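Local structure of NADH kinase POS5, mitochondrial (Saccharomyces cerevisiae, 3AFO) at residues A[209-214]-A[291-296]; A[214-217]-A[222-225]. The protein phosphorylates NADH, and with lower preference NAD(+), at the expense of ATP in mitochondria, making it a key source of the cellular reductant NADPH. All coordinates share one frame; numbering follows the deposited sequence.

Contact 1 of 2, residues A[209-214]-A[291-296]. With NAI (1,4-dihydronicotinamide adenine dinucleotide), chain F.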
# COMPACT_ATOMS: atom_id res chain seq x y z
N SER A 209 5.46 -25.12 -3.82
CA SER A 209 4.87 -25.12 -5.14
C SER A 209 5.15 -23.79 -5.87
O SER A 209 5.06 -22.73 -5.24
CB SER A 209 3.37 -25.38 -5.03
OG SER A 209 2.72 -25.13 -6.25
N PRO A 210 5.49 -23.85 -7.17
CA PRO A 210 5.75 -22.63 -7.95
C PRO A 210 4.47 -21.96 -8.44
O PRO A 210 4.53 -20.83 -8.94
CB PRO A 210 6.57 -23.14 -9.14
CG PRO A 210 6.20 -24.57 -9.29
CD PRO A 210 5.83 -25.08 -7.92
N HIS A 211 3.34 -22.66 -8.30
CA HIS A 211 2.06 -22.16 -8.77
C HIS A 211 1.28 -21.49 -7.66
O HIS A 211 1.45 -21.81 -6.47
CB HIS A 211 1.22 -23.29 -9.37
CG HIS A 211 2.01 -24.23 -10.22
ND1 HIS A 211 2.54 -23.87 -11.44
CD2 HIS A 211 2.38 -25.52 -10.02
CE1 HIS A 211 3.19 -24.90 -11.96
NE2 HIS A 211 3.10 -25.91 -11.12
N LEU A 212 0.42 -20.56 -8.04
CA LEU A 212 -0.34 -19.78 -7.09
C LEU A 212 -1.48 -20.63 -6.54
O LEU A 212 -1.99 -21.51 -7.24
CB LEU A 212 -0.88 -18.51 -7.76
CG LEU A 212 0.14 -17.38 -8.02
CD1 LEU A 212 1.16 -17.71 -9.12
CD2 LEU A 212 -0.56 -16.11 -8.37
N THR A 213 -1.84 -20.38 -5.29
CA THR A 213 -3.00 -21.01 -4.66
C THR A 213 -4.26 -20.37 -5.25
O THR A 213 -4.23 -19.22 -5.67
CB THR A 213 -3.02 -20.78 -3.13
OG1 THR A 213 -3.24 -19.40 -2.84
CG2 THR A 213 -1.70 -21.20 -2.48
N ASN A 214 -5.35 -21.13 -5.31
CA ASN A 214 -6.64 -20.60 -5.71
C ASN A 214 -7.59 -20.91 -4.58
O ASN A 214 -7.89 -22.08 -4.34
CB ASN A 214 -7.12 -21.27 -7.00
CG ASN A 214 -6.16 -21.03 -8.17
OD1 ASN A 214 -6.16 -19.96 -8.79
ND2 ASN A 214 -5.35 -22.04 -8.48
N ASN A 291 -8.46 -27.38 -15.62
CA ASN A 291 -7.34 -28.09 -16.24
C ASN A 291 -6.00 -27.42 -15.91
O ASN A 291 -5.73 -26.28 -16.30
CB ASN A 291 -7.56 -28.28 -17.75
CG ASN A 291 -8.67 -29.28 -18.06
OD1 ASN A 291 -8.53 -30.48 -17.82
ND2 ASN A 291 -9.80 -28.78 -18.58
N GLN A 292 -5.17 -28.14 -15.16
CA GLN A 292 -4.14 -27.48 -14.37
C GLN A 292 -2.88 -28.32 -14.10
O GLN A 292 -2.64 -29.37 -14.71
CB GLN A 292 -4.76 -27.01 -13.04
CG GLN A 292 -5.17 -28.13 -12.05
CD GLN A 292 -6.35 -28.98 -12.54
OE1 GLN A 292 -6.21 -30.19 -12.78
NE2 GLN A 292 -7.52 -28.36 -12.68
N LYS A 293 -2.07 -27.78 -13.18
CA LYS A 293 -0.97 -28.46 -12.50
C LYS A 293 -1.46 -29.68 -11.69
O LYS A 293 -2.60 -30.11 -11.86
CB LYS A 293 -0.30 -27.45 -11.56
CG LYS A 293 -1.30 -26.57 -10.80
CD LYS A 293 -0.89 -26.32 -9.36
CE LYS A 293 -2.03 -25.65 -8.60
NZ LYS A 293 -1.56 -24.94 -7.38
N PRO A 294 -0.58 -30.25 -10.82
CA PRO A 294 -1.04 -31.15 -9.75
C PRO A 294 -2.18 -30.57 -8.89
O PRO A 294 -2.33 -29.35 -8.79
CB PRO A 294 0.21 -31.32 -8.88
CG PRO A 294 1.36 -31.18 -9.85
CD PRO A 294 0.87 -30.38 -11.05
N VAL A 295 -2.97 -31.45 -8.29
CA VAL A 295 -4.06 -31.04 -7.39
C VAL A 295 -3.76 -31.39 -5.93
O VAL A 295 -4.52 -31.05 -5.02
CB VAL A 295 -5.44 -31.62 -7.84
CG1 VAL A 295 -5.97 -30.87 -9.06
CG2 VAL A 295 -5.34 -33.13 -8.12
N ASN A 296 -2.63 -32.06 -5.71
CA ASN A 296 -2.21 -32.43 -4.35
C ASN A 296 -1.07 -31.55 -3.85
O ASN A 296 -0.26 -31.07 -4.64
CB ASN A 296 -1.82 -33.91 -4.29
CG ASN A 296 -3.01 -34.82 -4.01
OD1 ASN A 296 -2.91 -35.76 -3.22
ND2 ASN A 296 -4.15 -34.55 -4.66
PA NAI F . 1.97 -19.04 -13.85
O1A NAI F . 0.87 -19.60 -14.68
O2A NAI F . 2.27 -19.86 -12.50
O5B NAI F . 1.64 -17.68 -13.18
C5B NAI F . 1.67 -16.56 -13.92
C4B NAI F . 0.46 -15.75 -13.59
O4B NAI F . 1.05 -14.45 -13.75
C3B NAI F . -0.47 -15.97 -14.77
O3B NAI F . -1.75 -15.42 -14.44
C2B NAI F . 0.24 -15.16 -15.85
O2B NAI F . -0.65 -14.75 -16.90
C1B NAI F . 0.66 -13.93 -15.04
N9A NAI F . 1.84 -13.24 -15.60
C8A NAI F . 3.00 -13.80 -15.97
N7A NAI F . 3.81 -12.85 -16.45
C5A NAI F . 3.16 -11.69 -16.37
C6A NAI F . 3.48 -10.38 -16.68
N6A NAI F . 4.68 -10.05 -17.19
N1A NAI F . 2.56 -9.42 -16.47
C2A NAI F . 1.37 -9.70 -15.95
N3A NAI F . 1.02 -10.94 -15.63
C4A NAI F . 1.90 -11.94 -15.83
O3 NAI F . 3.45 -19.02 -14.60
PN NAI F . 3.83 -18.27 -15.96
O1N NAI F . 2.60 -17.94 -16.72
O2N NAI F . 4.89 -19.09 -16.56
O5D NAI F . 4.48 -16.87 -15.42
C5D NAI F . 5.61 -16.91 -14.52
C4D NAI F . 5.49 -15.75 -13.52
O4D NAI F . 4.60 -16.15 -12.47
C3D NAI F . 6.78 -15.46 -12.74
O3D NAI F . 7.67 -14.69 -13.56
C2D NAI F . 6.24 -14.62 -11.57
O2D NAI F . 6.29 -13.21 -11.89
C1D NAI F . 4.75 -15.07 -11.49
N1N NAI F . 4.51 -15.47 -10.08
C2N NAI F . 3.61 -14.69 -9.33
C3N NAI F . 3.35 -14.98 -8.00
C7N NAI F . 2.35 -14.07 -7.25
O7N NAI F . 2.05 -14.25 -6.07
N7N NAI F . 1.88 -13.08 -7.99
C4N NAI F . 3.99 -16.06 -7.39
C5N NAI F . 4.90 -16.85 -8.12
C6N NAI F . 5.16 -16.56 -9.46
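At the wall of an NADH site, the loop leading into strand 213-219 meets the loop between strands 282-286 and 299-303 through H211 and K293. The K293 side chain runs across the imidazole in the opposite sense to H211: CB lies over one face in a CH-pi contact, 4.0 Å from the ring centroid, and CD comes to 3.4 Å from H211 CD2. A bend at chi2 (141°) carries the chain on past H211 CB, where K293 NZ makes a weak hydrogen bond of 3.5 Å to the backbone O of L212. P210 CG lies over the other face of the imidazole, toward the rim, so the ring sits between proline and lysine. The loop contains an ST turn, in which S209 OG accepts from the backbone N of H211 at 3.3 Å.

L212 turns from K293 to the dinucleotide, its CD1 3.7 Å from C3N of the nicotinamide and its CD2 3.7 Å from C7N of the carboxamide. The same NADH is hydrogen-bonded by D124, D201 and Y243 of the second subunit. Such a pocket, with residues of two subunits around one dinucleotide, is consistent with the interface sites of oligomeric NAD kinases.

Contact 2 of 2, residues A[214-217]-A[222-225]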
# COMPACT_ATOMS: atom_id res chain seq x y z
N ASN A 214 -5.35 -21.13 -5.31
CA ASN A 214 -6.64 -20.60 -5.71
C ASN A 214 -7.59 -20.91 -4.58
O ASN A 214 -7.89 -22.08 -4.34
CB ASN A 214 -7.12 -21.27 -7.00
CG ASN A 214 -6.16 -21.03 -8.17
OD1 ASN A 214 -6.16 -19.96 -8.79
ND2 ASN A 214 -5.35 -22.04 -8.48
N LEU A 215 -8.04 -19.87 -3.87
CA LEU A 215 -8.80 -20.04 -2.63
C LEU A 215 -10.15 -19.34 -2.67
O LEU A 215 -10.24 -18.16 -3.01
CB LEU A 215 -8.01 -19.48 -1.44
CG LEU A 215 -6.54 -19.84 -1.29
CD1 LEU A 215 -5.99 -19.04 -0.11
CD2 LEU A 215 -6.34 -21.35 -1.07
N ASP A 216 -11.19 -20.09 -2.31
CA ASP A 216 -12.54 -19.56 -2.25
C ASP A 216 -12.91 -19.27 -0.81
O ASP A 216 -12.90 -20.18 0.04
CB ASP A 216 -13.53 -20.53 -2.90
CG ASP A 216 -13.26 -20.73 -4.38
OD1 ASP A 216 -13.16 -19.72 -5.11
OD2 ASP A 216 -13.12 -21.89 -4.81
N ILE A 217 -13.23 -18.01 -0.56
CA ILE A 217 -13.44 -17.51 0.79
C ILE A 217 -14.91 -17.21 1.03
O ILE A 217 -15.55 -16.51 0.22
CB ILE A 217 -12.59 -16.22 1.04
CG1 ILE A 217 -11.10 -16.53 0.85
CG2 ILE A 217 -12.87 -15.67 2.43
CD1 ILE A 217 -10.21 -15.30 0.73
N GLU A 222 -21.72 -16.85 3.14
CA GLU A 222 -21.83 -16.13 1.88
C GLU A 222 -20.47 -16.11 1.19
O GLU A 222 -19.44 -15.92 1.84
CB GLU A 222 -22.32 -14.70 2.10
CG GLU A 222 -22.14 -13.79 0.88
CD GLU A 222 -23.21 -12.73 0.76
OE1 GLU A 222 -23.15 -11.73 1.50
OE2 GLU A 222 -24.10 -12.88 -0.10
N PHE A 223 -20.47 -16.31 -0.13
CA PHE A 223 -19.26 -16.28 -0.91
C PHE A 223 -18.73 -14.84 -0.95
O PHE A 223 -19.46 -13.91 -1.31
CB PHE A 223 -19.52 -16.80 -2.31
CG PHE A 223 -18.33 -16.74 -3.20
CD1 PHE A 223 -17.24 -17.59 -2.99
CD2 PHE A 223 -18.28 -15.81 -4.24
CE1 PHE A 223 -16.13 -17.54 -3.83
CE2 PHE A 223 -17.17 -15.76 -5.08
CZ PHE A 223 -16.11 -16.62 -4.87
N LEU A 224 -17.47 -14.67 -0.54
CA LEU A 224 -16.83 -13.35 -0.56
C LEU A 224 -16.08 -13.17 -1.85
O LEU A 224 -16.37 -12.27 -2.63
CB LEU A 224 -15.88 -13.15 0.63
CG LEU A 224 -14.96 -11.91 0.54
CD1 LEU A 224 -15.74 -10.60 0.78
CD2 LEU A 224 -13.80 -12.02 1.50
N THR A 225 -15.09 -14.03 -2.09
CA THR A 225 -14.23 -13.84 -3.23
C THR A 225 -13.39 -15.09 -3.46
O THR A 225 -13.17 -15.88 -2.54
CB THR A 225 -13.29 -12.59 -3.02
OG1 THR A 225 -12.76 -12.17 -4.28
CG2 THR A 225 -12.16 -12.91 -2.03
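I217 faces both L224 and T225 across the hairpin of strands 213-219 and 222-228, the pairing of a classic beta bulge. From CB, which lies 3.6 Å from T225 O, its side chain parts into two branches. CG2, anti to the backbone N, meets L224 CD2 at 3.9 Å. The other branch passes T225 O with CG1 and ends at CD1, 4.1 Å from T225 CG2; both neighbouring side chains lie alongside I217 and point the same way.

The backbone of I217 bonds to both of its partners. Its N-H donates to T225 O at 2.9 Å, almost in line with the carbonyl (C=O...N 167°). I217 O receives the L224 N-H at 2.8 Å, in the carbonyl plane, and also a weak, longer bond from T225 N, so one oxygen serves both residues of the bulge.

On the D216 side, F223 reaches back across the strand pair, with its CG anti to the backbone N (chi1 177°). D216 OD1 approaches the ring at its edge, 3.9 Å from F223 CE1, the carboxylate and ring planes being 56° apart. The ring covers the bulge, T225 N lying over the centre of one face, and packs edge-to-face with F218.

In one of its two modelled conformers E222 forms a salt bridge to R366 of the third subunit, and T225 OG1 is hydrogen-bonded to N375 of that subunit. Within the chain, strand 213-219 runs between 222-228 and 282-286: D216 shares backbone hydrogen bonding with K285, I217 packs on I284, and M261 of strand 258-266 touches both I217 and L224.

In the fold
Coming from the N terminus, the chain passes the parallel sheet before it reaches 209-214, where contact 1 begins. Strand 213-219 leads directly into contact 2, with N214 common to both, and the turn to 222-225 closes a hairpin with only four residues between the segments. The chain then runs through strands 231-235, 258-266 and 282-286 before 291-296 returns to 209-214, closing a loop of 76 residues that contains the hairpin turn and segment 222-225. The two contacts lie about 17 Å apart between centres. Contact 2 joins neighbouring strands of one antiparallel sheet; contact 1 ties the loop entering strand 213-219 to the 291-296 loop.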